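Local coordinates for abietadiene synthase, chloroplastic (PDB 3S9V), which is a chloroplastic member of the plant terpene synthases, largely helical enzymes that pair an N-terminal terpene synthase domain with a metal-binding one, at residues I477-W489 with E502-F516. Sequence-based numbering, arbitrary orientation.
Sequences IHQTELQDLRRWW and ERVTEIYFSPASFIF
The phenol of Y508 is a knob in a hole of helix 477-489, sitting among H478, E481, L482 and L485. The ring reaches across the interface because chi1 (176°) sets CG anti to the backbone N, and it presents its edge to E481, whose OE2 accepts a hydrogen bond from OH (2.4 Å, so short that its exact length is doubtful), the carboxylate turned 76° from the ring plane. L482 CD1 packs on Y508 CD2 at 3.7 Å, while L485 lies against the CD1 side.

Polar bonds lie on both sides of this knob. H478 NE2 donates to F516 O (2.9 Å), in the carbonyl plane on a lone pair, though the bond is bent (141°) and the oxygen tilted from the ring plane, as A512 CB covers one face of the imidazole. Toward the other end, R486 runs out extended, and NH2 gives T505 OG1 a 2.7 Å bond close to the guanidinium plane; a weak one from NE reaches the same oxygen. V504 packs between L485 and W489, its CG1 3.7 Å from L485 CB and its CG2 beside the indole.

Farther out, R524 forms a salt bridge with E481 OE2 and bonds I515 O, tying helix 521-541 to both segments. The carboxylate of E481 thus meets a phenol and a guanidinium together, which probably stabilises its negative charge.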
loop_
_atom_site.group_PDB
_atom_site.type_symbol
_atom_site.label_atom_id
_atom_site.label_comp_id
_atom_site.label_asym_id
_atom_site.label_seq_id
_atom_site.Cartn_x
_atom_site.Cartn_y
_atom_site.Cartn_z
ATOM N N ILE A 477 -9.248 2.717 -23.558
ATOM C CA ILE A 477 -10.000 3.961 -23.656
ATOM C C ILE A 477 -9.043 5.158 -23.699
ATOM O O ILE A 477 -9.289 6.132 -24.410
ATOM C CB ILE A 477 -10.949 4.109 -22.451
ATOM C CG1 ILE A 477 -12.053 3.046 -22.532
ATOM C CG2 ILE A 477 -11.513 5.517 -22.401
ATOM C CD1 ILE A 477 -12.982 3.021 -21.326
ATOM N N HIS A 478 -7.952 5.066 -22.940
ATOM C CA HIS A 478 -6.940 6.123 -22.878
ATOM C C HIS A 478 -6.185 6.298 -24.194
ATOM O O HIS A 478 -5.818 7.414 -24.552
ATOM C CB HIS A 478 -5.939 5.845 -21.741
ATOM C CG HIS A 478 -6.484 6.120 -20.369
ATOM N ND1 HIS A 478 -5.778 5.845 -19.218
ATOM C CD2 HIS A 478 -7.661 6.659 -19.965
ATOM C CE1 HIS A 478 -6.495 6.200 -18.167
ATOM N NE2 HIS A 478 -7.642 6.697 -18.592
ATOM N N GLN A 479 -5.948 5.201 -24.907
ATOM C CA GLN A 479 -5.248 5.253 -26.189
ATOM C C GLN A 479 -6.094 5.980 -27.225
ATOM O O GLN A 479 -5.567 6.638 -28.119
ATOM C CB GLN A 479 -4.930 3.844 -26.674
ATOM C CG GLN A 479 -4.029 3.100 -25.720
ATOM C CD GLN A 479 -3.814 1.670 -26.122
ATOM O OE1 GLN A 479 -4.761 0.963 -26.455
ATOM N NE2 GLN A 479 -2.563 1.223 -26.079
ATOM N N THR A 480 -7.408 5.853 -27.100
ATOM C CA THR A 480 -8.329 6.524 -28.006
ATOM C C THR A 480 -8.244 8.021 -27.719
ATOM O O THR A 480 -7.950 8.820 -28.611
ATOM C CB THR A 480 -9.777 6.052 -27.772
ATOM O OG1 THR A 480 -9.882 4.662 -28.101
ATOM C CG2 THR A 480 -10.749 6.847 -28.623
ATOM N N GLU A 481 -8.494 8.390 -26.464
ATOM C CA GLU A 481 -8.446 9.789 -26.048
ATOM C C GLU A 481 -7.156 10.474 -26.497
ATOM O O GLU A 481 -7.166 11.630 -26.947
ATOM C CB GLU A 481 -8.566 9.891 -24.527
ATOM C CG GLU A 481 -9.898 9.391 -23.978
ATOM C CD GLU A 481 -10.006 9.506 -22.458
ATOM O OE1 GLU A 481 -11.063 9.127 -21.909
ATOM O OE2 GLU A 481 -9.042 9.972 -21.813
ATOM N N LEU A 482 -6.047 9.755 -26.368
ATOM C CA LEU A 482 -4.747 10.285 -26.746
ATOM C C LEU A 482 -4.733 10.664 -28.223
ATOM O O LEU A 482 -4.193 11.706 -28.603
ATOM C CB LEU A 482 -3.653 9.255 -26.463
ATOM C CG LEU A 482 -2.245 9.717 -26.831
ATOM C CD1 LEU A 482 -1.916 10.970 -26.045
ATOM C CD2 LEU A 482 -1.237 8.616 -26.548
ATOM N N GLN A 483 -5.326 9.807 -29.048
ATOM C CA GLN A 483 -5.392 10.054 -30.480
ATOM C C GLN A 483 -6.135 11.351 -30.743
ATOM O O GLN A 483 -5.654 12.215 -31.482
ATOM C CB GLN A 483 -6.107 8.903 -31.197
ATOM C CG GLN A 483 -5.315 7.612 -31.251
ATOM C CD GLN A 483 -3.943 7.800 -31.868
ATOM O OE1 GLN A 483 -3.070 8.449 -31.288
ATOM N NE2 GLN A 483 -3.747 7.236 -33.057
ATOM N N ASP A 484 -7.301 11.491 -30.125
ATOM C CA ASP A 484 -8.105 12.683 -30.313
ATOM C C ASP A 484 -7.477 13.960 -29.760
ATOM O O ASP A 484 -7.971 15.055 -30.023
ATOM C CB ASP A 484 -9.502 12.467 -29.728
ATOM C CG ASP A 484 -10.289 11.414 -30.493
ATOM O OD1 ASP A 484 -10.442 11.560 -31.728
ATOM O OD2 ASP A 484 -10.751 10.440 -29.864
ATOM N N LEU A 485 -6.397 13.830 -28.994
ATOM C CA LEU A 485 -5.717 15.013 -28.473
ATOM C C LEU A 485 -4.611 15.364 -29.449
ATOM O O LEU A 485 -4.258 16.530 -29.622
ATOM C CB LEU A 485 -5.117 14.759 -27.085
ATOM C CG LEU A 485 -6.080 14.938 -25.913
ATOM C CD1 LEU A 485 -5.397 14.518 -24.647
ATOM C CD2 LEU A 485 -6.532 16.391 -25.820
ATOM N N ARG A 486 -4.066 14.337 -30.085
ATOM C CA ARG A 486 -3.005 14.526 -31.054
ATOM C C ARG A 486 -3.561 15.161 -32.322
ATOM O O ARG A 486 -2.840 15.846 -33.041
ATOM C CB ARG A 486 -2.348 13.190 -31.384
ATOM C CG ARG A 486 -1.371 12.702 -30.338
ATOM C CD ARG A 486 -0.934 11.285 -30.655
ATOM N NE ARG A 486 0.101 10.807 -29.745
ATOM C CZ ARG A 486 0.499 9.541 -29.670
ATOM N NH1 ARG A 486 -0.054 8.621 -30.450
ATOM N NH2 ARG A 486 1.453 9.194 -28.817
ATOM N N ARG A 487 -4.843 14.932 -32.596
ATOM C CA ARG A 487 -5.469 15.518 -33.779
ATOM C C ARG A 487 -5.827 16.969 -33.490
ATOM O O ARG A 487 -5.862 17.799 -34.397
ATOM C CB ARG A 487 -6.723 14.741 -34.180
ATOM C CG ARG A 487 -6.433 13.328 -34.632
ATOM C CD ARG A 487 -7.662 12.652 -35.220
ATOM N NE ARG A 487 -7.386 11.251 -35.520
ATOM C CZ ARG A 487 -7.253 10.306 -34.595
ATOM N NH1 ARG A 487 -7.381 10.615 -33.313
ATOM N NH2 ARG A 487 -6.972 9.058 -34.948
ATOM N N TRP A 488 -6.095 17.265 -32.222
ATOM C CA TRP A 488 -6.426 18.619 -31.800
ATOM C C TRP A 488 -5.171 19.465 -31.966
ATOM O O TRP A 488 -5.229 20.602 -32.426
ATOM C CB TRP A 488 -6.872 18.627 -30.334
ATOM C CG TRP A 488 -6.713 19.964 -29.652
ATOM C CD1 TRP A 488 -7.502 21.071 -29.810
ATOM C CD2 TRP A 488 -5.650 20.352 -28.768
ATOM N NE1 TRP A 488 -6.992 22.125 -29.084
ATOM C CE2 TRP A 488 -5.855 21.711 -28.437
ATOM C CE3 TRP A 488 -4.542 19.684 -28.225
ATOM C CZ2 TRP A 488 -4.990 22.416 -27.589
ATOM C CZ3 TRP A 488 -3.679 20.385 -27.379
ATOM C CH2 TRP A 488 -3.911 21.737 -27.072
ATOM N N TRP A 489 -4.030 18.897 -31.598
ATOM C CA TRP A 489 -2.771 19.614 -31.710
ATOM C C TRP A 489 -2.425 19.959 -33.156
ATOM O O TRP A 489 -1.929 21.050 -33.435
ATOM C CB TRP A 489 -1.649 18.793 -31.083
ATOM C CG TRP A 489 -0.287 19.369 -31.286
ATOM C CD1 TRP A 489 0.524 19.182 -32.363
ATOM C CD2 TRP A 489 0.430 20.221 -30.384
ATOM N NE1 TRP A 489 1.708 19.860 -32.190
ATOM C CE2 TRP A 489 1.677 20.507 -30.984
ATOM C CE3 TRP A 489 0.144 20.769 -29.128
ATOM C CZ2 TRP A 489 2.637 21.318 -30.368
ATOM C CZ3 TRP A 489 1.098 21.575 -28.516
ATOM C CH2 TRP A 489 2.330 21.840 -29.138
ATOM N N GLU A 502 6.599 20.142 -29.014
ATOM C CA GLU A 502 5.353 19.387 -28.913
ATOM C C GLU A 502 5.542 18.190 -27.977
ATOM O O GLU A 502 6.595 17.548 -27.994
ATOM C CB GLU A 502 4.932 18.911 -30.309
ATOM C CG GLU A 502 3.648 18.099 -30.355
ATOM C CD GLU A 502 3.842 16.638 -29.990
ATOM O OE1 GLU A 502 2.824 15.922 -29.875
ATOM O OE2 GLU A 502 5.003 16.202 -29.826
ATOM N N ARG A 503 4.526 17.896 -27.165
ATOM C CA ARG A 503 4.594 16.779 -26.222
ATOM C C ARG A 503 3.246 16.415 -25.597
ATOM O O ARG A 503 3.129 16.270 -24.376
ATOM C CB ARG A 503 5.607 17.099 -25.122
ATOM C CG ARG A 503 5.516 18.517 -24.593
ATOM C CD ARG A 503 6.667 18.813 -23.646
ATOM N NE ARG A 503 6.864 20.246 -23.455
ATOM C CZ ARG A 503 7.921 20.781 -22.853
ATOM N NH1 ARG A 503 8.884 20.001 -22.379
ATOM N NH2 ARG A 503 8.025 22.098 -22.739
ATOM N N VAL A 504 2.237 16.250 -26.446
ATOM C CA VAL A 504 0.890 15.910 -25.998
ATOM C C VAL A 504 0.845 14.604 -25.205
ATOM O O VAL A 504 0.150 14.512 -24.199
ATOM C CB VAL A 504 -0.083 15.792 -27.198
ATOM C CG1 VAL A 504 -1.456 15.341 -26.718
ATOM C CG2 VAL A 504 -0.190 17.130 -27.908
ATOM N N THR A 505 1.583 13.600 -25.670
ATOM C CA THR A 505 1.626 12.295 -25.013
ATOM C C THR A 505 2.147 12.408 -23.591
ATOM O O THR A 505 1.536 11.916 -22.645
ATOM C CB THR A 505 2.545 11.317 -25.768
ATOM O OG1 THR A 505 2.074 11.151 -27.110
ATOM C CG2 THR A 505 2.571 9.970 -25.070
ATOM N N GLU A 506 3.300 13.047 -23.462
ATOM C CA GLU A 506 3.948 13.253 -22.177
ATOM C C GLU A 506 3.004 13.989 -21.226
ATOM O O GLU A 506 2.926 13.668 -20.042
ATOM C CB GLU A 506 5.227 14.055 -22.412
ATOM C CG GLU A 506 6.120 14.294 -21.221
ATOM C CD GLU A 506 7.422 14.956 -21.644
ATOM O OE1 GLU A 506 8.181 14.322 -22.411
ATOM O OE2 GLU A 506 7.682 16.108 -21.229
ATOM N N ILE A 507 2.274 14.963 -21.759
ATOM C CA ILE A 507 1.334 15.749 -20.966
ATOM C C ILE A 507 0.039 15.000 -20.656
ATOM O O ILE A 507 -0.533 15.159 -19.575
ATOM C CB ILE A 507 0.984 17.070 -21.681
ATOM C CG1 ILE A 507 2.201 17.995 -21.672
ATOM C CG2 ILE A 507 -0.204 17.741 -21.005
ATOM C CD1 ILE A 507 1.954 19.331 -22.344
ATOM N N TYR A 508 -0.424 14.187 -21.598
ATOM C CA TYR A 508 -1.655 13.430 -21.401
ATOM C C TYR A 508 -1.445 12.333 -20.358
ATOM O O TYR A 508 -2.386 11.904 -19.689
ATOM C CB TYR A 508 -2.120 12.803 -22.716
ATOM C CG TYR A 508 -3.336 11.931 -22.537
ATOM C CD1 TYR A 508 -4.564 12.485 -22.187
ATOM C CD2 TYR A 508 -3.246 10.543 -22.648
ATOM C CE1 TYR A 508 -5.674 11.685 -21.945
ATOM C CE2 TYR A 508 -4.347 9.730 -22.405
ATOM C CZ TYR A 508 -5.557 10.309 -22.051
ATOM O OH TYR A 508 -6.644 9.513 -21.771
ATOM N N PHE A 509 -0.204 11.884 -20.230
ATOM C CA PHE A 509 0.139 10.847 -19.269
ATOM C C PHE A 509 -0.257 11.250 -17.853
ATOM O O PHE A 509 -0.792 10.444 -17.094
ATOM C CB PHE A 509 1.644 10.576 -19.298
ATOM C CG PHE A 509 2.175 9.970 -18.023
ATOM C CD1 PHE A 509 1.891 8.650 -17.691
ATOM C CD2 PHE A 509 2.932 10.730 -17.140
ATOM C CE1 PHE A 509 2.354 8.100 -16.500
ATOM C CE2 PHE A 509 3.401 10.185 -15.938
ATOM C CZ PHE A 509 3.112 8.872 -15.622
ATOM N N SER A 510 0.025 12.500 -17.508
ATOM C CA SER A 510 -0.261 13.012 -16.179
ATOM C C SER A 510 -1.663 12.723 -15.662
ATOM O O SER A 510 -1.832 11.905 -14.762
ATOM C CB SER A 510 0.022 14.516 -16.124
ATOM O OG SER A 510 1.405 14.761 -16.301
ATOM N N PRO A 511 -2.692 13.376 -16.220
ATOM C CA PRO A 511 -4.025 13.076 -15.692
ATOM C C PRO A 511 -4.427 11.613 -15.880
ATOM O O PRO A 511 -5.141 11.046 -15.055
ATOM C CB PRO A 511 -4.922 14.032 -16.468
ATOM C CG PRO A 511 -4.247 14.094 -17.797
ATOM C CD PRO A 511 -2.783 14.219 -17.426
ATOM N N ALA A 512 -3.967 11.006 -16.965
ATOM C CA ALA A 512 -4.298 9.617 -17.247
ATOM C C ALA A 512 -3.777 8.695 -16.152
ATOM O O ALA A 512 -4.359 7.660 -15.872
ATOM C CB ALA A 512 -3.716 9.206 -18.604
ATOM N N SER A 513 -2.676 9.082 -15.527
ATOM C CA SER A 513 -2.086 8.270 -14.480
ATOM C C SER A 513 -2.851 8.308 -13.153
ATOM O O SER A 513 -2.710 7.383 -12.343
ATOM C CB SER A 513 -0.641 8.703 -14.233
ATOM O OG SER A 513 -0.597 9.859 -13.408
ATOM N N PHE A 514 -3.650 9.351 -12.914
ATOM C CA PHE A 514 -4.386 9.428 -11.651
ATOM C C PHE A 514 -5.909 9.528 -11.725
ATOM O O PHE A 514 -6.590 8.938 -10.891
ATOM C CB PHE A 514 -3.803 10.533 -10.741
ATOM C CG PHE A 514 -3.947 11.936 -11.279
ATOM C CD1 PHE A 514 -5.135 12.644 -11.115
ATOM C CD2 PHE A 514 -2.880 12.559 -11.923
ATOM C CE1 PHE A 514 -5.264 13.963 -11.584
ATOM C CE2 PHE A 514 -2.991 13.873 -12.396
ATOM C CZ PHE A 514 -4.188 14.575 -12.226
ATOM N N ILE A 515 -6.457 10.266 -12.687
ATOM C CA ILE A 515 -7.923 10.342 -12.829
ATOM C C ILE A 515 -8.249 9.586 -14.104
ATOM O O ILE A 515 -8.718 10.141 -15.095
ATOM C CB ILE A 515 -8.458 11.800 -12.935
ATOM C CG1 ILE A 515 -7.671 12.594 -13.981
ATOM C CG2 ILE A 515 -8.403 12.465 -11.572
ATOM C CD1 ILE A 515 -8.323 13.923 -14.357
ATOM N N PHE A 516 -7.985 8.291 -14.036
ATOM C CA PHE A 516 -8.147 7.342 -15.123
ATOM C C PHE A 516 -9.550 6.844 -15.473
ATOM O O PHE A 516 -9.770 6.396 -16.594
ATOM C CB PHE A 516 -7.275 6.139 -14.803
ATOM C CG PHE A 516 -7.606 5.504 -13.480
ATOM C CD1 PHE A 516 -8.542 4.486 -13.397
ATOM C CD2 PHE A 516 -7.005 5.959 -12.306
ATOM C CE1 PHE A 516 -8.877 3.927 -12.170
ATOM C CE2 PHE A 516 -7.335 5.408 -11.074
ATOM C CZ PHE A 516 -8.273 4.391 -11.006
#